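Local coordinates for RimK-related lysine biosynthesis protein (Thermococcus kodakarensis, PDB 5K2M) that binds ADP and magnesium in an ATP-grasp fold of the RimK family, LysX subfamily, and probably acts as an ATP-dependent ligase in amino-acid biosynthesis, at residues Ser52-Leu57 with Pro123-Trp128; Arg110-Asp113 with Pro118-Ser121; Gly179-Ala184 with Glu209-Ser214. All coordinates share one frame; numbering follows the deposited sequence.

Contact 1: residues Ser52-Leu57 with Pro123-Trp128; sequences SHFKAL and PVFGSW. With ADP (adenosine-5'-diphosphate), chain O; PO4 (phosphate ion), chain P.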
loop_
_atom_site.group_PDB
_atom_site.type_symbol
_atom_site.label_atom_id
_atom_site.label_comp_id
_atom_site.label_asym_id
_atom_site.label_seq_id
_atom_site.Cartn_x
_atom_site.Cartn_y
_atom_site.Cartn_z
ATOM N N SER A 52 42.563 0.460 -4.475
ATOM C CA SER A 52 41.823 1.206 -3.481
ATOM C C SER A 52 41.475 0.284 -2.313
ATOM O O SER A 52 40.867 -0.781 -2.501
ATOM C CB SER A 52 40.547 1.800 -4.087
ATOM O OG SER A 52 39.626 2.153 -3.083
ATOM N N HIS A 53 41.853 0.710 -1.114
ATOM C CA HIS A 53 41.575 -0.050 0.088
ATOM C C HIS A 53 40.072 -0.275 0.301
ATOM O O HIS A 53 39.644 -1.366 0.684
ATOM C CB HIS A 53 42.157 0.656 1.315
ATOM C CG HIS A 53 41.632 0.116 2.608
ATOM N ND1 HIS A 53 41.934 -1.149 3.053
ATOM C CD2 HIS A 53 40.790 0.650 3.525
ATOM C CE1 HIS A 53 41.318 -1.366 4.202
ATOM N NE2 HIS A 53 40.618 -0.288 4.509
ATOM N N PHE A 54 39.292 0.770 0.061
ATOM C CA PHE A 54 37.858 0.718 0.248
ATOM C C PHE A 54 37.163 -0.107 -0.812
ATOM O O PHE A 54 36.240 -0.837 -0.497
ATOM C CB PHE A 54 37.275 2.130 0.389
ATOM C CG PHE A 54 37.596 2.759 1.708
ATOM C CD1 PHE A 54 37.058 2.232 2.878
ATOM C CD2 PHE A 54 38.484 3.817 1.804
ATOM C CE1 PHE A 54 37.375 2.776 4.118
ATOM C CE2 PHE A 54 38.803 4.372 3.035
ATOM C CZ PHE A 54 38.250 3.850 4.194
ATOM N N LYS A 55 37.628 -0.049 -2.056
ATOM C CA LYS A 55 37.099 -0.945 -3.079
ATOM C C LYS A 55 37.465 -2.386 -2.790
ATOM O O LYS A 55 36.639 -3.249 -2.968
ATOM C CB LYS A 55 37.550 -0.558 -4.479
ATOM C CG LYS A 55 36.900 0.731 -4.911
ATOM C CD LYS A 55 37.236 1.093 -6.332
ATOM C CE LYS A 55 36.632 2.449 -6.657
ATOM N NZ LYS A 55 36.546 2.611 -8.120
ATOM N N ALA A 56 38.669 -2.650 -2.308
ATOM C CA ALA A 56 39.007 -4.010 -1.877
ATOM C C ALA A 56 38.026 -4.526 -0.804
ATOM O O ALA A 56 37.477 -5.603 -0.937
ATOM C CB ALA A 56 40.440 -4.065 -1.367
ATOM N N LEU A 57 37.792 -3.730 0.235
ATOM C CA LEU A 57 36.912 -4.102 1.347
ATOM C C LEU A 57 35.492 -4.445 0.874
ATOM O O LEU A 57 34.952 -5.505 1.201
ATOM C CB LEU A 57 36.854 -2.963 2.358
ATOM C CG LEU A 57 35.822 -3.033 3.488
ATOM C CD1 LEU A 57 35.978 -4.270 4.337
ATOM C CD2 LEU A 57 36.017 -1.795 4.348
ATOM N N PRO A 123 46.926 9.276 9.173
ATOM C CA PRO A 123 45.523 8.979 8.960
ATOM C C PRO A 123 45.270 7.489 9.140
ATOM O O PRO A 123 46.161 6.652 8.926
ATOM C CB PRO A 123 45.281 9.408 7.511
ATOM C CG PRO A 123 46.601 9.196 6.848
ATOM C CD PRO A 123 47.655 9.417 7.899
ATOM N N VAL A 124 44.052 7.180 9.529
ATOM C CA VAL A 124 43.708 5.844 9.956
ATOM C C VAL A 124 43.629 4.845 8.776
ATOM O O VAL A 124 43.879 3.651 8.939
ATOM C CB VAL A 124 42.419 5.938 10.810
ATOM C CG1 VAL A 124 41.158 5.989 9.945
ATOM C CG2 VAL A 124 42.376 4.828 11.819
ATOM N N PHE A 125 43.357 5.340 7.569
ATOM C CA PHE A 125 43.099 4.461 6.429
ATOM C C PHE A 125 44.170 4.528 5.347
ATOM O O PHE A 125 44.039 3.881 4.304
ATOM C CB PHE A 125 41.738 4.793 5.811
ATOM C CG PHE A 125 41.668 6.160 5.226
ATOM C CD1 PHE A 125 41.300 7.244 6.014
ATOM C CD2 PHE A 125 41.993 6.377 3.902
ATOM C CE1 PHE A 125 41.255 8.512 5.487
ATOM C CE2 PHE A 125 41.933 7.645 3.360
ATOM C CZ PHE A 125 41.564 8.716 4.150
ATOM N N GLY A 126 45.225 5.291 5.581
ATOM C CA GLY A 126 46.236 5.507 4.560
ATOM C C GLY A 126 47.197 4.352 4.320
ATOM O O GLY A 126 47.161 3.342 5.013
ATOM N N SER A 127 48.037 4.535 3.300
ATOM C CA SER A 127 49.128 3.639 2.943
ATOM C C SER A 127 50.224 4.440 2.216
ATOM O O SER A 127 50.051 5.634 1.930
ATOM C CB SER A 127 48.607 2.513 2.037
ATOM O OG SER A 127 49.566 1.478 1.855
ATOM N N TRP A 128 51.337 3.771 1.909
ATOM C CA TRP A 128 52.460 4.364 1.166
ATOM C C TRP A 128 53.113 5.578 1.848
ATOM O O TRP A 128 53.759 6.379 1.182
ATOM C CB TRP A 128 52.023 4.770 -0.264
ATOM C CG TRP A 128 51.631 3.647 -1.163
ATOM C CD1 TRP A 128 51.831 2.316 -0.952
ATOM C CD2 TRP A 128 51.014 3.763 -2.454
ATOM N NE1 TRP A 128 51.363 1.590 -2.023
ATOM C CE2 TRP A 128 50.857 2.452 -2.961
ATOM C CE3 TRP A 128 50.583 4.846 -3.231
ATOM C CZ2 TRP A 128 50.272 2.188 -4.207
ATOM C CZ3 TRP A 128 50.003 4.586 -4.473
ATOM C CH2 TRP A 128 49.856 3.260 -4.948
HETATM P PB ADP O . 51.632 3.554 5.911
HETATM O O1B ADP O . 52.873 2.827 5.469
HETATM O O2B ADP O . 51.384 4.854 5.186
HETATM O O3B ADP O . 50.379 2.717 5.974
HETATM P PA ADP O . 53.100 3.569 8.407
HETATM O O1A ADP O . 53.643 2.210 8.010
HETATM O O2A ADP O . 52.617 3.689 9.816
HETATM O O3A ADP O . 51.929 4.055 7.422
HETATM O "O5'" ADP O . 54.228 4.684 8.172
HETATM C "C5'" ADP O . 55.018 4.704 7.004
HETATM C "C4'" ADP O . 56.489 4.758 7.378
HETATM O "O4'" ADP O . 56.744 5.945 8.138
HETATM C "C3'" ADP O . 56.984 3.594 8.221
HETATM O "O3'" ADP O . 57.437 2.500 7.408
HETATM C "C2'" ADP O . 58.113 4.243 8.999
HETATM O "O2'" ADP O . 59.321 4.299 8.242
HETATM C "C1'" ADP O . 57.651 5.666 9.198
HETATM N N9 ADP O . 56.951 5.800 10.483
HETATM C C8 ADP O . 55.627 5.653 10.694
HETATM N N7 ADP O . 55.309 5.821 11.990
HETATM C C5 ADP O . 56.465 6.068 12.632
HETATM C C6 ADP O . 56.855 6.360 14.011
HETATM N N6 ADP O . 55.925 6.405 14.989
HETATM N N1 ADP O . 58.163 6.571 14.254
HETATM C C2 ADP O . 59.096 6.526 13.293
HETATM N N3 ADP O . 58.821 6.269 12.014
HETATM C C4 ADP O . 57.546 6.045 11.636
HETATM P P PO4 P . 52.500 0.291 3.404
HETATM O O1 PO4 P . 53.544 0.346 4.494
HETATM O O2 PO4 P . 52.940 1.068 2.171
HETATM O O3 PO4 P . 52.300 -1.157 3.031
HETATM O O4 PO4 P . 51.216 0.903 3.878
#

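Contact 2: residues Arg110-Asp113 with Pro118-Ser121; sequences RVPD and PLVS. With ADP (adenosine-5'-diphosphate), chain O.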
loop_
_atom_site.group_PDB
_atom_site.type_symbol
_atom_site.label_atom_id
_atom_site.label_comp_id
_atom_site.label_asym_id
_atom_site.label_seq_id
_atom_site.Cartn_x
_atom_site.Cartn_y
_atom_site.Cartn_z
ATOM N N ARG A 110 45.530 17.475 23.504
ATOM C CA ARG A 110 45.970 16.842 24.742
ATOM C C ARG A 110 46.852 15.614 24.552
ATOM O O ARG A 110 47.377 15.089 25.523
ATOM C CB ARG A 110 44.746 16.466 25.569
ATOM C CG ARG A 110 43.898 17.677 25.887
ATOM C CD ARG A 110 43.293 17.559 27.259
ATOM N NE ARG A 110 42.309 16.480 27.318
ATOM C CZ ARG A 110 41.052 16.580 26.900
ATOM N NH1 ARG A 110 40.589 17.708 26.357
ATOM N NH2 ARG A 110 40.255 15.531 27.011
ATOM N N VAL A 111 47.023 15.164 23.314
ATOM C CA VAL A 111 47.802 13.960 23.037
ATOM C C VAL A 111 49.278 14.075 23.504
ATOM O O VAL A 111 49.811 13.124 24.041
ATOM C CB VAL A 111 47.677 13.571 21.553
ATOM C CG1 VAL A 111 48.723 12.555 21.156
ATOM C CG2 VAL A 111 46.286 13.026 21.296
ATOM N N PRO A 112 49.923 15.249 23.330
ATOM C CA PRO A 112 51.307 15.420 23.824
ATOM C C PRO A 112 51.475 15.290 25.343
ATOM O O PRO A 112 52.570 14.985 25.808
ATOM C CB PRO A 112 51.669 16.828 23.368
ATOM C CG PRO A 112 50.796 17.060 22.187
ATOM C CD PRO A 112 49.494 16.409 22.532
ATOM N N ASP A 113 50.395 15.504 26.091
ATOM C CA ASP A 113 50.369 15.269 27.535
ATOM C C ASP A 113 50.845 13.837 27.892
ATOM O O ASP A 113 51.538 13.643 28.888
ATOM C CB ASP A 113 48.946 15.498 28.101
ATOM C CG ASP A 113 48.339 16.876 27.721
ATOM O OD1 ASP A 113 49.017 17.687 27.049
ATOM O OD2 ASP A 113 47.169 17.147 28.106
ATOM N N PRO A 118 58.914 14.579 20.048
ATOM C CA PRO A 118 58.077 14.699 18.867
ATOM C C PRO A 118 57.140 13.518 18.748
ATOM O O PRO A 118 57.418 12.449 19.276
ATOM C CB PRO A 118 59.091 14.707 17.727
ATOM C CG PRO A 118 60.238 13.922 18.241
ATOM C CD PRO A 118 60.222 13.982 19.736
ATOM N N LEU A 119 56.034 13.712 18.058
ATOM C CA LEU A 119 55.096 12.633 17.847
ATOM C C LEU A 119 54.781 12.516 16.365
ATOM O O LEU A 119 55.134 13.388 15.567
ATOM C CB LEU A 119 53.838 12.815 18.706
ATOM C CG LEU A 119 53.090 14.145 18.639
ATOM C CD1 LEU A 119 52.182 14.167 17.422
ATOM C CD2 LEU A 119 52.255 14.346 19.887
ATOM N N VAL A 120 54.135 11.410 16.014
ATOM C CA VAL A 120 53.786 11.114 14.648
ATOM C C VAL A 120 52.273 11.101 14.498
ATOM O O VAL A 120 51.562 10.429 15.248
ATOM C CB VAL A 120 54.393 9.771 14.206
ATOM C CG1 VAL A 120 53.854 9.358 12.851
ATOM C CG2 VAL A 120 55.920 9.879 14.177
ATOM N N SER A 121 51.810 11.875 13.523
ATOM C CA SER A 121 50.417 11.945 13.144
ATOM C C SER A 121 50.241 11.153 11.846
ATOM O O SER A 121 51.055 11.272 10.929
ATOM C CB SER A 121 50.033 13.404 12.891
ATOM O OG SER A 121 48.728 13.491 12.367
HETATM P PB ADP O . 51.632 3.554 5.911
HETATM O O1B ADP O . 52.873 2.827 5.469
HETATM O O2B ADP O . 51.384 4.854 5.186
HETATM O O3B ADP O . 50.379 2.717 5.974
HETATM P PA ADP O . 53.100 3.569 8.407
HETATM O O1A ADP O . 53.643 2.210 8.010
HETATM O O2A ADP O . 52.617 3.689 9.816
HETATM O O3A ADP O . 51.929 4.055 7.422
HETATM O "O5'" ADP O . 54.228 4.684 8.172
HETATM C "C5'" ADP O . 55.018 4.704 7.004
HETATM C "C4'" ADP O . 56.489 4.758 7.378
HETATM O "O4'" ADP O . 56.744 5.945 8.138
HETATM C "C3'" ADP O . 56.984 3.594 8.221
HETATM O "O3'" ADP O . 57.437 2.500 7.408
HETATM C "C2'" ADP O . 58.113 4.243 8.999
HETATM O "O2'" ADP O . 59.321 4.299 8.242
HETATM C "C1'" ADP O . 57.651 5.666 9.198
HETATM N N9 ADP O . 56.951 5.800 10.483
HETATM C C8 ADP O . 55.627 5.653 10.694
HETATM N N7 ADP O . 55.309 5.821 11.990
HETATM C C5 ADP O . 56.465 6.068 12.632
HETATM C C6 ADP O . 56.855 6.360 14.011
HETATM N N6 ADP O . 55.925 6.405 14.989
HETATM N N1 ADP O . 58.163 6.571 14.254
HETATM C C2 ADP O . 59.096 6.526 13.293
HETATM N N3 ADP O . 58.821 6.269 12.014
HETATM C C4 ADP O . 57.546 6.045 11.636
#

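Contact 3: residues Gly179-Ala184 with Glu209-Ser214; sequences GEFVGA and EVEELS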
loop_
_atom_site.group_PDB
_atom_site.type_symbol
_atom_site.label_atom_id
_atom_site.label_comp_id
_atom_site.label_asym_id
_atom_site.label_seq_id
_atom_site.Cartn_x
_atom_site.Cartn_y
_atom_site.Cartn_z
ATOM N N GLY A 179 49.703 -18.029 8.725
ATOM C CA GLY A 179 50.494 -18.440 9.884
ATOM C C GLY A 179 51.945 -18.748 9.561
ATOM O O GLY A 179 52.759 -18.910 10.461
ATOM N N GLU A 180 52.284 -18.823 8.282
ATOM C CA GLU A 180 53.637 -19.149 7.868
ATOM C C GLU A 180 54.406 -17.876 7.549
ATOM O O GLU A 180 54.029 -17.127 6.642
ATOM C CB GLU A 180 53.602 -20.061 6.628
ATOM C CG GLU A 180 54.967 -20.554 6.151
ATOM C CD GLU A 180 54.950 -21.093 4.722
ATOM O OE1 GLU A 180 53.876 -21.513 4.249
ATOM O OE2 GLU A 180 56.019 -21.095 4.064
ATOM N N PHE A 181 55.483 -17.635 8.293
ATOM C CA PHE A 181 56.435 -16.581 7.946
ATOM C C PHE A 181 57.001 -16.884 6.565
ATOM O O PHE A 181 57.469 -17.992 6.327
ATOM C CB PHE A 181 57.560 -16.532 8.982
ATOM C CG PHE A 181 58.637 -15.530 8.671
ATOM C CD1 PHE A 181 58.471 -14.195 8.990
ATOM C CD2 PHE A 181 59.821 -15.925 8.065
ATOM C CE1 PHE A 181 59.469 -13.268 8.717
ATOM C CE2 PHE A 181 60.820 -15.009 7.785
ATOM C CZ PHE A 181 60.649 -13.679 8.120
ATOM N N VAL A 182 56.925 -15.935 5.635
ATOM C CA VAL A 182 57.434 -16.204 4.289
ATOM C C VAL A 182 58.681 -15.408 3.951
ATOM O O VAL A 182 59.402 -15.789 3.035
ATOM C CB VAL A 182 56.359 -16.034 3.190
ATOM C CG1 VAL A 182 55.017 -16.572 3.672
ATOM C CG2 VAL A 182 56.207 -14.596 2.783
ATOM N N GLY A 183 58.947 -14.319 4.673
ATOM C CA GLY A 183 60.167 -13.549 4.449
ATOM C C GLY A 183 60.119 -12.148 5.010
ATOM O O GLY A 183 59.051 -11.669 5.422
ATOM N N ALA A 184 61.276 -11.485 5.006
ATOM C CA ALA A 184 61.382 -10.114 5.492
ATOM C C ALA A 184 62.503 -9.348 4.828
ATOM O O ALA A 184 63.503 -9.929 4.379
ATOM C CB ALA A 184 61.570 -10.092 7.004
ATOM N N GLU A 209 64.461 -13.007 15.444
ATOM C CA GLU A 209 63.512 -12.283 16.283
ATOM C C GLU A 209 62.331 -11.690 15.506
ATOM O O GLU A 209 61.208 -11.681 15.999
ATOM C CB GLU A 209 64.237 -11.168 17.028
ATOM C CG GLU A 209 63.578 -10.773 18.331
ATOM C CD GLU A 209 64.504 -9.957 19.204
ATOM O OE1 GLU A 209 65.660 -10.392 19.408
ATOM O OE2 GLU A 209 64.073 -8.882 19.673
ATOM N N VAL A 210 62.570 -11.205 14.293
ATOM C CA VAL A 210 61.475 -10.602 13.539
ATOM C C VAL A 210 60.507 -11.688 13.075
ATOM O O VAL A 210 59.299 -11.441 12.998
ATOM C CB VAL A 210 61.908 -9.659 12.375
ATOM C CG1 VAL A 210 63.167 -8.884 12.728
ATOM C CG2 VAL A 210 62.051 -10.395 11.050
ATOM N N GLU A 211 61.025 -12.886 12.798
ATOM C CA GLU A 211 60.172 -13.997 12.369
ATOM C C GLU A 211 59.126 -14.336 13.425
ATOM O O GLU A 211 57.932 -14.429 13.117
ATOM C CB GLU A 211 61.000 -15.249 12.020
ATOM C CG GLU A 211 60.152 -16.501 11.813
ATOM C CD GLU A 211 60.909 -17.662 11.193
ATOM O OE1 GLU A 211 62.097 -17.495 10.834
ATOM O OE2 GLU A 211 60.302 -18.751 11.075
ATOM N N GLU A 212 59.581 -14.519 14.659
ATOM C CA GLU A 212 58.699 -14.871 15.769
ATOM C C GLU A 212 57.723 -13.759 16.092
ATOM O O GLU A 212 56.549 -14.014 16.333
ATOM C CB GLU A 212 59.518 -15.210 17.014
ATOM C CG GLU A 212 58.687 -15.619 18.220
ATOM C CD GLU A 212 59.534 -15.931 19.444
ATOM O OE1 GLU A 212 59.057 -15.651 20.564
ATOM O OE2 GLU A 212 60.673 -16.445 19.293
ATOM N N LEU A 213 58.207 -12.523 16.119
ATOM C CA LEU A 213 57.326 -11.371 16.340
ATOM C C LEU A 213 56.289 -11.229 15.218
ATOM O O LEU A 213 55.116 -10.934 15.468
ATOM C CB LEU A 213 58.150 -10.083 16.448
ATOM C CG LEU A 213 57.379 -8.801 16.763
ATOM C CD1 LEU A 213 56.683 -8.914 18.114
ATOM C CD2 LEU A 213 58.336 -7.621 16.755
ATOM N N SER A 214 56.729 -11.438 13.985
ATOM C CA SER A 214 55.841 -11.370 12.824
ATOM C C SER A 214 54.701 -12.386 12.917
ATOM O O SER A 214 53.538 -12.039 12.668
ATOM C CB SER A 214 56.624 -11.594 11.537
ATOM O OG SER A 214 57.539 -10.534 11.326
#

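Contact 1: residues Ser52-Leu57 with Pro123-Trp128
Phe54 and Phe125 reach each other through different first torsions. Phe54 CG lies beside its backbone N, anti to the carbonyl carbon (chi1 -73°), whereas CG of Phe125 sits between its backbone N and carbonyl carbon (chi1 64°). The two side chains cross at about a right angle. Phe54 CE2 comes within 3.9 Å of Phe125 CD2, which lies near the plane of the Phe54 ring at its edge, and Phe54 CZ is 4.0 Å from Phe125 CB. With centroids 5.8 Å apart and planes at 48°, the pair is oblique. His53 CD2 rests over the centre of one face of the Phe54 ring, and the Tyr156 ring meets that of Phe125.

At the helix start, Ser52 is the N-cap, its OG accepting from Lys55 N at 3.1 Å. Loop 123-128, between strands 119-122 and 133-135 of the ATP-grasp domain, borders the ADP phosphates through Gly126, Ser127 and Trp128. Ser127 OG donates to O4 of a phosphate ion, 2.7 Å away, and Trp128 N to its O2 at 3.2 Å. The contact itself rests on two buried rings in van der Waals touch, with no hydrogen bond across it.

Contact 2: residues Arg110-Asp113 with Pro118-Ser121
Leu119 makes the whole contact with Val111 and Pro112, and it does so through one methyl.

The apolar packing centres on Leu119 CD2, which lies 3.8 Å from Pro112 CG and 4.2 Å from Val111 CG1. Leu119 CG stands between its backbone N and carbonyl carbon (chi1 52°), and with chi2 at 82° CD2 is the methyl turned to the proline ring and the valine. On the other segment, CG1 is the valine branch anti to the backbone N, and it is this branch that meets the leucine. Both partners are crossed at a slant by the leucine side chain. No hydrogen bond joins the segments.

The backbone bonds run elsewhere, within one segment or to neighbouring strands. Within 110-113, Asp113 N makes a weak bond to Arg110 O. Leu119 pairs with Val135 and Val120 with Gln162, so the strand is held on both flanks. Pro118, which follows a cis peptide bond, precedes it.

The nucleotide is met by the next residue along the strand. Val120 CG2 comes within 3.6 Å of ADP C6, and Val120 CG1 is 3.9 Å from ADP N7, a van der Waals contact with the adenine.

The arrangement is helix-on-sheet packing within the ATP-grasp domain, beside the adenine end of its nucleotide pocket. Leu119 packs the short helix 111-115 onto the antiparallel sheet, in which strand 119-122 lies between 159-163 and 133-135. Phe161 of strand 159-163 touches both Val111 and Leu119, while Leu141 of helix 138-150 packs against Pro112.

Contact 3: residues Gly179-Ala184 with Glu209-Ser214
Glu211 starts over the centre of one face of the Phe181 ring and runs off toward its CG and CD2 side. Its CB stands 3.9 Å from the ring centroid and only 4° off the normal, as a CH-pi contact. CG, anti to the backbone N (chi1 170°), comes to 3.6 Å from Phe181 CG. The extended chain then lays CD 3.7 Å from Phe181 CD2, with the carboxylate stacked almost parallel to the ring, planes 8° apart. At the tip, OE1 is 3.9 Å from Phe181 CD2, whereas OE2 lies 4.1 Å from Phe181 CB. Gly183 N meets the opposite face, offset toward the rim, so the ring is sandwiched between Glu211 and the backbone of its own strand.

Ser214 CB touches the ring edge, and Ala184 CB meets Val210 CG2. Ser214 OG donates to Val210 O at 2.6 Å and is also bonded to Ser174 OG.

This is helix-on-sheet packing within the ATP-grasp domain: the axes of segments 180-184 and 209-214 approach to 8.8 Å. From strand 170-177, Ser174 touches Phe181 and Ala184, and Val176 touches Ser214, while Leu237 of strand 236-243 packs on Val210.

In the fold
From the N terminus, the chain first passes through the parallel sheet that holds strands 2-7, 26-31 and 45-49, then enters helix 53-65, where contact 1 opens. Contact 1 closes its loop at residues 123-128, tying this helix to the segment beside the ADP phosphates. Contact 2 falls within that loop and closes a much shorter one, between helix 111-115 and strand 119-122 of the four-stranded antiparallel sheet; its second segment is separated from that of contact 1 by a single residue, and both touch ADP. Contact 3 follows in series, joining strand 180-188 of the five-stranded sheet to helix 208-219, with its centre about 24 Å and 30 Å from those of contacts 1 and 2.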